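Local coordinates for protein citrate lyase, subunit 1 (Methanosaeta concilii, PDB 6HXI) that probably cleaves citrate with ATP and coenzyme A to acetyl-CoA and oxaloacetate, as a subunit of an ATP citrate lyase that binds coenzyme A and citrate, at residues 342-348 / 376-382; 258-262 / 307-313. All coordinates share one frame; numbering follows the deposited sequence.

Both contacts belong to the citrate-binding, succinyl-CoA-synthetase-like region of the chain, on the same side of the chain's centre, with their own centres about 14 Å apart. They come in series: interaction 2 (258-262 / 307-313) ends before interaction 1 (342-348 / 376-382) begins. Interaction 2 joins the starts of strand 261-266 and helix 311-325; interaction 1 joins two loops that follow the neighbouring parallel strands 334-338 and 371-376. They touch where Asp308 OD1 accepts from Asp347 N at 2.8 Å and Phe345 packs on Gly307 and Asp308. Coenzyme A touches both, at Gly259 and Gly307 in interaction 2 and at Phe345 in interaction 1, and interaction 1 holds the citrate beside its thiol-bearing arm.

Interaction 1: 342-348 / 376-382; sequences IANFTDV and RRGGPNY. With COA (coenzyme A), chain G; FLC (citrate anion), chain M.
Backbones meet at a single bridge between Ile342 and Gly378, where Ala343 N donates to Gly378 O (3.1 Å) from well above the carbonyl plane, and again where Val348 N reaches Pro380 O at 2.8 Å, almost in line with the C=O. Between these bonds the Pro380 ring lies against the 342-348 loop, its CD 3.3 Å from Thr346 O. A side chain on Gly379 would run into Ala343 CB and crowd Val348 CG2, and the backbone angles there disfavour one by themselves. Val348 sets CG1 on the Arg377 CG methylene and CG2 by Gly378 O. These are loops at the C-terminal ends of adjacent parallel strands, 334-338 and 371-376, the usual place for a ligand site in such an alpha/beta domain, and here they hold citrate. Arg377, bent at chi2 (68°), brings its guanidinium to one citrate carboxylate with two parallel bonds, NH1 to OA2 and NH2 to OA1, each 2.8 Å. A methionine at Arg377 would probably leave that carboxylate without its paired donors and its charge partner. The central carboxylate is gripped by the other loop: Asn344 N and ND2 both donate to OB2, while Phe345 N and Thr346 N share OB1. OB1 also lies 3.4 Å above one face of the Phe345 ring, toward its rim. The citrate hydroxyl OHB donates to Thr346 OG1 at 2.7 Å. Arg376 turns instead to a salt bridge with Glu184 of the neighbouring succinyl-CoA ligase-like alpha-subunit chain.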
# COMPACT_ATOMS: atom_id res chain seq x y z
N ILE C 342 -22.87 -24.08 44.88
CA ILE C 342 -22.28 -22.82 44.46
C ILE C 342 -21.13 -23.28 43.55
O ILE C 342 -20.20 -23.91 44.05
CB ILE C 342 -21.80 -21.96 45.67
CG1 ILE C 342 -22.97 -21.64 46.63
CG2 ILE C 342 -21.09 -20.67 45.17
CD1 ILE C 342 -22.53 -21.21 48.05
N ALA C 343 -21.26 -23.09 42.21
CA ALA C 343 -20.25 -23.56 41.26
C ALA C 343 -18.91 -22.90 41.46
O ALA C 343 -18.82 -21.74 41.91
CB ALA C 343 -20.72 -23.38 39.82
N ASN C 344 -17.86 -23.62 41.06
CA ASN C 344 -16.49 -23.12 41.07
C ASN C 344 -16.18 -22.49 39.72
O ASN C 344 -15.39 -21.56 39.65
CB ASN C 344 -15.51 -24.26 41.32
CG ASN C 344 -15.73 -25.01 42.60
OD1 ASN C 344 -15.22 -24.64 43.66
ND2 ASN C 344 -16.43 -26.11 42.50
N PHE C 345 -16.72 -23.03 38.63
CA PHE C 345 -16.35 -22.48 37.33
C PHE C 345 -17.46 -22.49 36.30
O PHE C 345 -17.39 -21.68 35.37
CB PHE C 345 -15.07 -23.15 36.77
CG PHE C 345 -15.16 -24.62 36.40
CD1 PHE C 345 -14.99 -25.61 37.37
CD2 PHE C 345 -15.36 -25.01 35.08
CE1 PHE C 345 -15.05 -26.97 37.02
CE2 PHE C 345 -15.42 -26.36 34.73
CZ PHE C 345 -15.26 -27.33 35.70
N THR C 346 -18.48 -23.36 36.43
CA THR C 346 -19.64 -23.40 35.54
C THR C 346 -20.26 -22.03 35.55
O THR C 346 -20.61 -21.52 36.61
CB THR C 346 -20.62 -24.50 35.97
OG1 THR C 346 -19.98 -25.78 35.85
CG2 THR C 346 -21.93 -24.50 35.17
N ASP C 347 -20.35 -21.41 34.37
CA ASP C 347 -20.94 -20.08 34.23
C ASP C 347 -22.47 -20.15 34.36
O ASP C 347 -23.15 -20.75 33.52
CB ASP C 347 -20.52 -19.46 32.89
CG ASP C 347 -20.57 -17.94 32.91
OD1 ASP C 347 -21.69 -17.38 32.99
OD2 ASP C 347 -19.48 -17.32 32.86
N VAL C 348 -23.03 -19.54 35.41
CA VAL C 348 -24.47 -19.60 35.66
C VAL C 348 -25.27 -18.78 34.63
O VAL C 348 -26.41 -19.14 34.31
CB VAL C 348 -24.82 -19.24 37.13
CG1 VAL C 348 -26.31 -19.40 37.42
CG2 VAL C 348 -23.99 -20.07 38.12
N ARG C 376 -32.39 -22.90 42.71
CA ARG C 376 -31.42 -22.57 43.76
C ARG C 376 -30.04 -22.69 43.12
O ARG C 376 -29.61 -23.80 42.80
CB ARG C 376 -31.52 -23.46 45.01
CG ARG C 376 -30.65 -22.96 46.19
CD ARG C 376 -29.19 -23.42 46.14
NE ARG C 376 -28.40 -22.93 47.27
CZ ARG C 376 -27.13 -23.26 47.51
NH1 ARG C 376 -26.48 -24.09 46.70
NH2 ARG C 376 -26.50 -22.78 48.58
N ARG C 377 -29.35 -21.58 42.94
CA ARG C 377 -28.04 -21.61 42.32
C ARG C 377 -27.11 -20.50 42.78
O ARG C 377 -27.54 -19.39 43.07
CB ARG C 377 -28.20 -21.61 40.78
CG ARG C 377 -26.95 -21.98 39.97
CD ARG C 377 -26.51 -23.42 40.10
NE ARG C 377 -25.53 -23.75 39.06
CZ ARG C 377 -24.44 -24.49 39.24
NH1 ARG C 377 -24.19 -25.03 40.43
NH2 ARG C 377 -23.62 -24.73 38.23
N GLY C 378 -25.83 -20.86 42.84
CA GLY C 378 -24.70 -19.98 43.12
C GLY C 378 -23.60 -20.32 42.12
O GLY C 378 -23.69 -21.34 41.42
N GLY C 379 -22.58 -19.46 42.05
CA GLY C 379 -21.46 -19.66 41.13
C GLY C 379 -21.15 -18.47 40.23
O GLY C 379 -21.77 -17.41 40.37
N PRO C 380 -20.15 -18.61 39.30
CA PRO C 380 -19.79 -17.49 38.41
C PRO C 380 -20.98 -16.87 37.67
O PRO C 380 -21.72 -17.57 36.99
CB PRO C 380 -18.75 -18.10 37.46
CG PRO C 380 -18.17 -19.22 38.22
CD PRO C 380 -19.28 -19.78 39.05
N ASN C 381 -21.17 -15.55 37.86
CA ASN C 381 -22.25 -14.71 37.30
C ASN C 381 -23.66 -15.17 37.72
O ASN C 381 -24.60 -14.94 36.97
CB ASN C 381 -22.14 -14.58 35.76
CG ASN C 381 -20.76 -14.23 35.21
OD1 ASN C 381 -20.18 -15.00 34.45
ND2 ASN C 381 -20.24 -13.05 35.50
N TYR C 382 -23.81 -15.78 38.91
CA TYR C 382 -25.11 -16.29 39.36
C TYR C 382 -26.19 -15.22 39.37
O TYR C 382 -27.29 -15.53 38.95
CB TYR C 382 -25.04 -17.04 40.71
CG TYR C 382 -25.07 -16.16 41.93
CD1 TYR C 382 -23.89 -15.67 42.48
CD2 TYR C 382 -26.27 -15.81 42.54
CE1 TYR C 382 -23.91 -14.86 43.62
CE2 TYR C 382 -26.30 -14.97 43.65
CZ TYR C 382 -25.11 -14.52 44.21
OH TYR C 382 -25.11 -13.72 45.32
N1A COA G . -7.35 -28.21 15.13
C2A COA G . -7.18 -29.40 15.71
N3A COA G . -7.39 -29.76 16.98
C4A COA G . -7.75 -28.70 17.73
C5A COA G . -7.95 -27.40 17.28
C6A COA G . -7.77 -27.17 15.90
N6A COA G . -8.02 -26.00 15.31
N7A COA G . -8.22 -26.55 18.34
C8A COA G . -8.19 -27.34 19.38
N9A COA G . -7.91 -28.65 19.09
C1B COA G . -7.76 -29.76 20.03
C2B COA G . -6.73 -29.57 21.13
O2B COA G . -5.41 -29.86 20.66
C3B COA G . -7.22 -30.59 22.16
O3B COA G . -6.82 -31.94 21.81
P3B COA G . -6.63 -33.10 22.88
O7A COA G . -7.89 -33.18 23.67
O8A COA G . -6.33 -34.33 22.10
O9A COA G . -5.38 -32.71 23.71
C4B COA G . -8.74 -30.61 21.96
O4B COA G . -8.99 -29.97 20.69
C5B COA G . -9.54 -29.93 23.05
O5B COA G . -8.89 -28.68 23.36
P1A COA G . -8.72 -28.16 24.90
O1A COA G . -8.38 -26.72 25.02
O2A COA G . -7.79 -29.06 25.70
O3A COA G . -10.23 -28.45 25.32
P2A COA G . -11.26 -28.14 26.50
O4A COA G . -11.97 -26.88 26.22
O5A COA G . -12.21 -29.31 26.50
O6A COA G . -10.41 -28.06 27.87
CBP COA G . -10.72 -29.02 30.09
CCP COA G . -10.14 -29.22 28.69
CDP COA G . -10.38 -30.27 30.92
CEP COA G . -10.12 -27.78 30.78
CAP COA G . -12.26 -28.86 29.98
OAP COA G . -12.82 -29.83 29.12
C9P COA G . -13.04 -28.82 31.28
O9P COA G . -13.10 -27.78 31.94
N8P COA G . -13.66 -29.96 31.65
C7P COA G . -14.36 -30.11 32.92
C6P COA G . -13.69 -31.12 33.81
C5P COA G . -14.46 -31.37 35.08
O5P COA G . -15.69 -31.24 35.11
N4P COA G . -13.75 -31.69 36.15
C3P COA G . -14.33 -31.85 37.48
C2P COA G . -14.53 -30.53 38.19
S1P COA G . -15.06 -30.97 39.87
CAC FLC M . -21.37 -27.15 39.22
CA FLC M . -20.28 -28.21 39.38
CB FLC M . -18.93 -27.92 38.70
CBC FLC M . -18.43 -26.53 39.16
CG FLC M . -17.91 -29.02 39.06
CGC FLC M . -18.48 -30.35 39.55
OA1 FLC M . -21.62 -26.74 38.05
OA2 FLC M . -21.99 -26.78 40.26
OB1 FLC M . -18.33 -25.66 38.29
OB2 FLC M . -18.17 -26.38 40.38
OG1 FLC M . -18.78 -31.21 38.70
OG2 FLC M . -18.64 -30.50 40.78
OHB FLC M . -19.10 -27.93 37.29

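Interaction 2: 258-262 / 307-313; sequences TGASL and GDPNTEE. With NA (sodium ion), chain N; COA (coenzyme A), chain G.
Ala260 CB presses on Gly307 O at 3.2 Å and on Pro309 CB at 3.9 Å, the tightest packing between the turn and strand start at 258-262 and the lead-in to helix 311-325, which opens with a capping box formed by Asn310 and Glu313. Gly307 comes so close to Ala260 CA that a side chain there would clash, and its positive phi also suits glycine. Farther along, Leu262 lays CD1 against the Pro309 ring. The Thr258 and Glu313 side chains reach toward each other from facing sides, with Thr258 CB 3.4 Å from Glu313 OE2; a water bridges the two side chains, donating to Glu313 OE1 and lying 3.1 Å from Thr258 OG1. The turn from Thr258 to Ala260 is shaped from within. With OG1 anti to the backbone N (chi1 -177°), Thr258 accepts from Ala260 N in an ST turn, while Thr258 O and Ala260 O both bind sodium, joined by Asp255 O. Coenzyme A passes beside the two glycines, its OAP near Gly259 CA and its O5P 3.4 Å from Gly307 CA. In the capping box, Asn310 N meets Glu313 OE1 from above the carboxylate plane, and Glu313 N donates to Asn310 OD1 at 2.9 Å.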
# COMPACT_ATOMS: atom_id res chain seq x y z
N THR C 258 -17.80 -33.05 24.20
CA THR C 258 -17.40 -32.03 25.18
C THR C 258 -16.68 -32.60 26.41
O THR C 258 -16.92 -33.75 26.82
CB THR C 258 -18.60 -31.11 25.58
OG1 THR C 258 -18.14 -30.09 26.49
CG2 THR C 258 -19.79 -31.87 26.21
N GLY C 259 -15.84 -31.76 27.01
CA GLY C 259 -15.15 -32.02 28.27
C GLY C 259 -16.10 -31.87 29.44
O GLY C 259 -15.89 -32.48 30.49
N ALA C 260 -17.20 -31.10 29.24
CA ALA C 260 -18.31 -30.89 30.19
C ALA C 260 -19.11 -32.19 30.32
O ALA C 260 -18.98 -33.09 29.48
CB ALA C 260 -19.24 -29.78 29.68
N SER C 261 -19.95 -32.27 31.35
CA SER C 261 -20.78 -33.44 31.63
C SER C 261 -22.26 -33.11 31.46
O SER C 261 -22.72 -32.08 31.94
CB SER C 261 -20.51 -33.96 33.04
OG SER C 261 -21.22 -35.16 33.28
N LEU C 262 -22.98 -33.96 30.72
CA LEU C 262 -24.41 -33.89 30.46
C LEU C 262 -24.87 -35.35 30.56
O LEU C 262 -24.53 -36.16 29.68
CB LEU C 262 -24.74 -33.33 29.05
CG LEU C 262 -24.40 -31.85 28.65
CD1 LEU C 262 -24.90 -30.83 29.66
CD2 LEU C 262 -22.95 -31.66 28.26
N GLY C 307 -19.04 -29.21 34.60
CA GLY C 307 -17.87 -29.01 33.76
C GLY C 307 -18.01 -27.87 32.77
O GLY C 307 -17.49 -27.94 31.66
N ASP C 308 -18.73 -26.82 33.19
CA ASP C 308 -19.01 -25.59 32.42
C ASP C 308 -19.54 -25.84 30.99
O ASP C 308 -18.84 -25.49 30.02
CB ASP C 308 -17.80 -24.63 32.42
CG ASP C 308 -18.10 -23.20 31.95
OD1 ASP C 308 -19.28 -22.74 32.10
OD2 ASP C 308 -17.16 -22.52 31.47
N PRO C 309 -20.76 -26.42 30.82
CA PRO C 309 -21.30 -26.60 29.45
C PRO C 309 -21.76 -25.27 28.87
O PRO C 309 -22.22 -24.41 29.62
CB PRO C 309 -22.47 -27.57 29.65
CG PRO C 309 -22.87 -27.45 31.06
CD PRO C 309 -21.72 -26.91 31.85
N ASN C 310 -21.65 -25.09 27.53
CA ASN C 310 -22.09 -23.85 26.88
C ASN C 310 -23.62 -23.74 26.80
O ASN C 310 -24.32 -24.71 27.10
CB ASN C 310 -21.43 -23.66 25.50
CG ASN C 310 -21.72 -24.73 24.47
OD1 ASN C 310 -22.86 -25.16 24.26
ND2 ASN C 310 -20.69 -25.14 23.75
N THR C 311 -24.11 -22.56 26.40
CA THR C 311 -25.54 -22.24 26.24
C THR C 311 -26.29 -23.25 25.35
O THR C 311 -27.37 -23.69 25.72
CB THR C 311 -25.67 -20.80 25.72
OG1 THR C 311 -25.07 -19.94 26.68
CG2 THR C 311 -27.12 -20.38 25.49
N GLU C 312 -25.72 -23.59 24.20
CA GLU C 312 -26.28 -24.53 23.22
C GLU C 312 -26.44 -25.91 23.85
O GLU C 312 -27.51 -26.50 23.70
CB GLU C 312 -25.39 -24.56 21.97
CG GLU C 312 -25.82 -25.51 20.86
CD GLU C 312 -24.70 -25.75 19.86
OE1 GLU C 312 -24.14 -26.87 19.84
OE2 GLU C 312 -24.34 -24.80 19.14
N GLU C 313 -25.41 -26.40 24.57
CA GLU C 313 -25.47 -27.71 25.24
C GLU C 313 -26.57 -27.76 26.30
O GLU C 313 -27.35 -28.71 26.30
CB GLU C 313 -24.11 -28.10 25.83
CG GLU C 313 -23.08 -28.40 24.75
CD GLU C 313 -21.62 -28.42 25.17
OE1 GLU C 313 -21.30 -27.98 26.30
OE2 GLU C 313 -20.79 -28.87 24.35
NA NA N . -18.26 -35.30 28.33
N1A COA G . -7.35 -28.21 15.13
C2A COA G . -7.18 -29.40 15.71
N3A COA G . -7.39 -29.76 16.98
C4A COA G . -7.75 -28.70 17.73
C5A COA G . -7.95 -27.40 17.28
C6A COA G . -7.77 -27.17 15.90
N6A COA G . -8.02 -26.00 15.31
N7A COA G . -8.22 -26.55 18.34
C8A COA G . -8.19 -27.34 19.38
N9A COA G . -7.91 -28.65 19.09
C1B COA G . -7.76 -29.76 20.03
C2B COA G . -6.73 -29.57 21.13
O2B COA G . -5.41 -29.86 20.66
C3B COA G . -7.22 -30.59 22.16
O3B COA G . -6.82 -31.94 21.81
P3B COA G . -6.63 -33.10 22.88
O7A COA G . -7.89 -33.18 23.67
O8A COA G . -6.33 -34.33 22.10
O9A COA G . -5.38 -32.71 23.71
C4B COA G . -8.74 -30.61 21.96
O4B COA G . -8.99 -29.97 20.69
C5B COA G . -9.54 -29.93 23.05
O5B COA G . -8.89 -28.68 23.36
P1A COA G . -8.72 -28.16 24.90
O1A COA G . -8.38 -26.72 25.02
O2A COA G . -7.79 -29.06 25.70
O3A COA G . -10.23 -28.45 25.32
P2A COA G . -11.26 -28.14 26.50
O4A COA G . -11.97 -26.88 26.22
O5A COA G . -12.21 -29.31 26.50
O6A COA G . -10.41 -28.06 27.87
CBP COA G . -10.72 -29.02 30.09
CCP COA G . -10.14 -29.22 28.69
CDP COA G . -10.38 -30.27 30.92
CEP COA G . -10.12 -27.78 30.78
CAP COA G . -12.26 -28.86 29.98
OAP COA G . -12.82 -29.83 29.12
C9P COA G . -13.04 -28.82 31.28
O9P COA G . -13.10 -27.78 31.94
N8P COA G . -13.66 -29.96 31.65
C7P COA G . -14.36 -30.11 32.92
C6P COA G . -13.69 -31.12 33.81
C5P COA G . -14.46 -31.37 35.08
O5P COA G . -15.69 -31.24 35.11
N4P COA G . -13.75 -31.69 36.15
C3P COA G . -14.33 -31.85 37.48
C2P COA G . -14.53 -30.53 38.19
S1P COA G . -15.06 -30.97 39.87
O HOH W 1 -18.60 -27.02 26.69